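Local coordinates for separin (Saccharomyces cerevisiae, PDB 5U1T), which cleaves the Scc1 subunit of cohesin as a caspase-like cysteine protease at the onset of anaphase, and is held inactive by securin for most of the cell cycle, at residues C284-R290 against K324-C328; Y238-L244 against L335-P339. Residues are numbered along the deposited sequence.

Contact 1 of 2, residues C284-R290 against K324-C328; sequences CNMSENR and KCLVC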
# COMPACT_ATOMS: atom_id res chain seq x y z
N CYS A 284 -47.99 52.71 -32.67
CA CYS A 284 -48.17 52.39 -31.28
C CYS A 284 -48.07 53.65 -30.45
O CYS A 284 -47.39 54.60 -30.84
CB CYS A 284 -47.11 51.37 -30.84
SG CYS A 284 -45.58 51.36 -31.86
N ASN A 285 -48.77 53.68 -29.32
CA ASN A 285 -48.69 54.81 -28.40
C ASN A 285 -47.32 54.79 -27.73
O ASN A 285 -47.11 54.05 -26.77
CB ASN A 285 -49.81 54.76 -27.36
CG ASN A 285 -50.10 56.13 -26.75
OD1 ASN A 285 -49.20 56.95 -26.55
ND2 ASN A 285 -51.37 56.38 -26.44
N MET A 286 -46.39 55.58 -28.26
CA MET A 286 -45.01 55.60 -27.78
C MET A 286 -44.94 56.07 -26.33
O MET A 286 -44.16 55.55 -25.52
CB MET A 286 -44.15 56.50 -28.67
CG MET A 286 -44.03 56.03 -30.12
SD MET A 286 -42.63 54.93 -30.39
CE MET A 286 -41.26 56.07 -30.12
N SER A 287 -45.79 57.05 -26.01
CA SER A 287 -45.82 57.65 -24.69
C SER A 287 -46.38 56.71 -23.63
O SER A 287 -46.19 56.94 -22.43
CB SER A 287 -46.64 58.96 -24.72
OG SER A 287 -47.85 58.83 -25.47
N GLU A 288 -47.06 55.65 -24.05
CA GLU A 288 -47.65 54.73 -23.09
C GLU A 288 -47.12 53.31 -23.15
O GLU A 288 -47.67 52.43 -22.50
CB GLU A 288 -49.16 54.69 -23.26
CG GLU A 288 -49.80 56.05 -23.34
CD GLU A 288 -49.75 56.78 -22.03
OE1 GLU A 288 -50.46 57.79 -21.88
OE2 GLU A 288 -49.01 56.34 -21.14
N ASN A 289 -46.05 53.09 -23.91
CA ASN A 289 -45.44 51.79 -24.07
C ASN A 289 -46.44 50.72 -24.45
O ASN A 289 -46.46 49.65 -23.88
CB ASN A 289 -44.68 51.35 -22.81
CG ASN A 289 -43.35 52.02 -22.68
OD1 ASN A 289 -42.83 52.15 -21.59
ND2 ASN A 289 -42.81 52.45 -23.79
N ARG A 290 -47.28 51.00 -25.43
CA ARG A 290 -48.23 50.00 -25.88
C ARG A 290 -48.67 50.26 -27.29
O ARG A 290 -48.08 51.04 -28.01
CB ARG A 290 -49.46 49.93 -24.99
CG ARG A 290 -49.93 51.26 -24.48
CD ARG A 290 -51.05 51.11 -23.47
NE ARG A 290 -51.01 52.15 -22.45
CZ ARG A 290 -52.00 53.01 -22.21
NH1 ARG A 290 -53.11 52.95 -22.92
NH2 ARG A 290 -51.88 53.92 -21.27
N LYS A 324 -37.96 50.17 -29.09
CA LYS A 324 -39.01 50.95 -28.44
C LYS A 324 -40.41 50.51 -28.86
O LYS A 324 -41.31 50.38 -28.03
CB LYS A 324 -38.82 52.43 -28.74
CG LYS A 324 -39.96 53.29 -28.25
CD LYS A 324 -40.15 53.12 -26.76
CE LYS A 324 -41.39 53.85 -26.28
NZ LYS A 324 -41.36 54.00 -24.81
N CYS A 325 -40.59 50.28 -30.15
CA CYS A 325 -41.83 49.74 -30.66
C CYS A 325 -42.05 48.31 -30.16
O CYS A 325 -43.16 47.96 -29.73
CB CYS A 325 -41.83 49.77 -32.19
SG CYS A 325 -41.66 51.43 -32.83
N LEU A 326 -41.00 47.51 -30.20
CA LEU A 326 -41.04 46.13 -29.72
C LEU A 326 -41.57 46.02 -28.29
O LEU A 326 -42.38 45.15 -27.98
CB LEU A 326 -39.66 45.50 -29.82
CG LEU A 326 -39.32 44.91 -31.18
CD1 LEU A 326 -39.23 46.00 -32.22
CD2 LEU A 326 -38.01 44.13 -31.10
N VAL A 327 -41.10 46.92 -27.43
CA VAL A 327 -41.58 47.01 -26.06
C VAL A 327 -43.07 47.33 -26.04
O VAL A 327 -43.85 46.73 -25.29
CB VAL A 327 -40.84 48.08 -25.25
CG1 VAL A 327 -41.43 48.19 -23.86
CG2 VAL A 327 -39.35 47.78 -25.18
N CYS A 328 -43.46 48.28 -26.89
CA CYS A 328 -44.86 48.69 -27.01
C CYS A 328 -45.76 47.53 -27.40
O CYS A 328 -46.83 47.32 -26.82
CB CYS A 328 -45.00 49.82 -28.06
SG CYS A 328 -44.36 51.45 -27.55

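Contact 2 of 2, residues Y238-L244 against L335-P339; sequences YLNSFYL and LEGLP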
# COMPACT_ATOMS: atom_id res chain seq x y z
N TYR A 238 -57.28 46.60 -19.67
CA TYR A 238 -57.53 45.28 -19.11
C TYR A 238 -58.72 44.56 -19.73
O TYR A 238 -58.63 43.35 -19.98
CB TYR A 238 -57.72 45.39 -17.61
CG TYR A 238 -56.48 45.83 -16.89
CD1 TYR A 238 -55.34 45.02 -16.85
CD2 TYR A 238 -56.43 47.07 -16.25
CE1 TYR A 238 -54.20 45.42 -16.19
CE2 TYR A 238 -55.30 47.48 -15.59
CZ TYR A 238 -54.19 46.65 -15.56
OH TYR A 238 -53.06 47.08 -14.90
N LEU A 239 -59.81 45.30 -19.97
CA LEU A 239 -61.11 44.78 -20.42
C LEU A 239 -61.03 43.54 -21.29
O LEU A 239 -61.76 42.57 -21.05
CB LEU A 239 -61.88 45.87 -21.19
CG LEU A 239 -63.34 45.69 -21.68
CD1 LEU A 239 -63.44 44.96 -23.02
CD2 LEU A 239 -64.23 45.01 -20.65
N ASN A 240 -60.16 43.56 -22.29
CA ASN A 240 -59.99 42.40 -23.16
C ASN A 240 -59.70 41.14 -22.37
O ASN A 240 -60.36 40.12 -22.56
CB ASN A 240 -58.89 42.63 -24.18
CG ASN A 240 -58.86 41.56 -25.25
OD1 ASN A 240 -59.72 41.53 -26.14
ND2 ASN A 240 -57.87 40.67 -25.17
N SER A 241 -58.71 41.22 -21.48
CA SER A 241 -58.33 40.08 -20.65
C SER A 241 -59.54 39.54 -19.87
O SER A 241 -59.84 38.35 -19.93
CB SER A 241 -57.20 40.48 -19.69
OG SER A 241 -56.63 39.35 -19.04
N PHE A 242 -60.24 40.44 -19.18
CA PHE A 242 -61.38 40.05 -18.34
C PHE A 242 -62.50 39.35 -19.10
O PHE A 242 -62.97 38.29 -18.68
CB PHE A 242 -61.94 41.28 -17.64
CG PHE A 242 -61.17 41.67 -16.43
CD1 PHE A 242 -60.09 42.53 -16.53
CD2 PHE A 242 -61.53 41.19 -15.19
CE1 PHE A 242 -59.38 42.90 -15.41
CE2 PHE A 242 -60.83 41.56 -14.07
CZ PHE A 242 -59.75 42.41 -14.18
N TYR A 243 -62.92 39.96 -20.21
CA TYR A 243 -64.01 39.44 -21.03
C TYR A 243 -63.65 38.06 -21.58
O TYR A 243 -64.47 37.15 -21.57
CB TYR A 243 -64.35 40.42 -22.17
CG TYR A 243 -65.36 39.92 -23.20
CD1 TYR A 243 -64.96 39.18 -24.32
CD2 TYR A 243 -66.72 40.21 -23.07
CE1 TYR A 243 -65.88 38.73 -25.26
CE2 TYR A 243 -67.65 39.76 -24.01
CZ TYR A 243 -67.23 39.02 -25.10
OH TYR A 243 -68.14 38.58 -26.04
N LEU A 244 -62.41 37.92 -22.05
CA LEU A 244 -61.95 36.64 -22.57
C LEU A 244 -62.13 35.53 -21.54
O LEU A 244 -62.63 34.46 -21.86
CB LEU A 244 -60.48 36.72 -22.99
CG LEU A 244 -60.15 37.50 -24.26
CD1 LEU A 244 -58.67 37.35 -24.61
CD2 LEU A 244 -61.04 37.06 -25.42
N LEU A 335 -50.97 42.66 -21.58
CA LEU A 335 -52.18 43.38 -21.17
C LEU A 335 -53.45 42.70 -21.61
O LEU A 335 -54.35 42.44 -20.81
CB LEU A 335 -52.14 44.80 -21.72
CG LEU A 335 -51.22 45.72 -20.93
CD1 LEU A 335 -50.80 46.93 -21.75
CD2 LEU A 335 -51.90 46.11 -19.61
N GLU A 336 -53.51 42.40 -22.90
CA GLU A 336 -54.66 41.75 -23.51
C GLU A 336 -54.89 40.37 -22.94
O GLU A 336 -56.03 39.92 -22.83
CB GLU A 336 -54.47 41.68 -25.01
CG GLU A 336 -54.44 43.04 -25.65
CD GLU A 336 -55.82 43.64 -25.73
OE1 GLU A 336 -56.61 43.08 -26.51
OE2 GLU A 336 -56.12 44.63 -25.00
N GLY A 337 -53.81 39.70 -22.57
CA GLY A 337 -53.89 38.39 -21.97
C GLY A 337 -54.58 37.40 -22.88
O GLY A 337 -55.56 36.77 -22.50
N LEU A 338 -54.07 37.29 -24.10
CA LEU A 338 -54.52 36.25 -25.02
C LEU A 338 -53.85 34.92 -24.70
O LEU A 338 -52.68 34.89 -24.30
CB LEU A 338 -54.20 36.64 -26.47
CG LEU A 338 -55.25 37.27 -27.38
CD1 LEU A 338 -54.68 37.35 -28.79
CD2 LEU A 338 -56.55 36.49 -27.39
N PRO A 339 -54.59 33.82 -24.88
CA PRO A 339 -53.98 32.49 -24.78
C PRO A 339 -52.89 32.32 -25.83
O PRO A 339 -53.06 32.77 -26.96
CB PRO A 339 -55.16 31.54 -25.04
CG PRO A 339 -56.38 32.35 -24.73
CD PRO A 339 -56.04 33.76 -25.12

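Contact 1 of 2, residues C284-R290 against K324-C328
One flank of the helix carrying 324-328 is covered by a loop, 284-290, that folds back on itself: Glu288 N donates to Asn285 O at 3.2 Å, and Ser287 OG to Asn285 OD1 at 2.6 Å. Lys324 comes first along the helix. Its side chain, kinked at chi2 (p), runs alongside Met286, bringing Lys324 CG within 3.6 Å of Met286 CE, and its ammonium makes a weak hydrogen bond, Lys324 NZ to Met286 O at 3.3 Å, although NZ is less surely placed. Cys325 follows with a sulfur in van der Waals reach of the loop: Cys325 SG lies 4.0 Å from Cys284 SG, far too long for a disulfide, and 4.4 Å from Met286 SD. Leu326 faces away, and Val327 touches Asn289 only loosely, with Val327 CG1 4.4 Å from Asn289 CG. Cys328, the most covered residue here, fits into the bend of the loop, with Cys328 CB 3.8 Å from Cys284 CB and Cys328 SG 3.9 Å from Asn285 O. At Arg290 the backbones nearly touch; Arg290 CA approaches Cys328 O to 3.2 Å in a CA-H...O contact with an angle of 152° at the hydrogen. Within separase's helical domain, this loop between helices 264-274 and 298-313 packs on helix 319-336, whose Leu326 meets helices 342-357 and 365-384, the latter also touching Val327 and Asn289.

Contact 2 of 2, residues Y238-L244 against L335-P339
Asn240, with chi1 in the t well, reaches from helix 236-250 to the end of helix 319-336, where Asn240 ND2 donates to Glu336 O at 3.1 Å and an angle of 153°. The same carbonyl lies against the neighbouring helix, with Glu336 O 3.2 Å from Ser241 CA. Glu336 takes m for both chi1 and chi2, folding its carboxylate back beside Asn240; that group is held by the backbone nitrogens of Cys295 and Ile296. Gly337, the first residue past the helix, has positive phi (60°), a conformation that favours glycine. The C-terminal end of helix 319-336 thus packs against helix 236-250 within separase's helical domain. The shortest CA-CA distance is here, Ser241 CA to Gly337 CA at 4.9 Å, and a CB on Gly337 would clash with Ser241 OG. Ser241, chi1 t, turns that hydroxyl to Ser158 of helix 146-158. Tyr238 (chi1 m) starts away from the contact, yet its ring swings back until Tyr238 CE1 is 4.2 Å from Leu335 CD2. One turn beyond Asn240, Leu244 adopts the mt rotamer and extends over the departing chain: Leu338 (chi1 -98°, between wells) brings its CD2 to 3.6 Å from Leu244 CD1, which is also 4.5 Å from Pro339 CD.

How the contacts relate
Helix 319-336 serves both contacts: contact 1 uses a turn within it, contact 2 its C-terminal end and the chain that leaves it. Their centres lie about 18 Å apart, their nearest atoms about 5 Å. Both are partly buried, away from the probable catalytic cysteine, Cys1497, but contact 2 is backed more deeply on its first segment, where Tyr238 and Ser241 are buried, whereas the loop of contact 1 includes exposed Met286. Chemistry follows: sulfur-rich apolar packing and a weak lysine bond join loop to helix in contact 1, while in contact 2 a well-formed asparagine-to-carbonyl bond and leucine packing join helix 236-250 to the end of helix 319-336 and the chain leaving it.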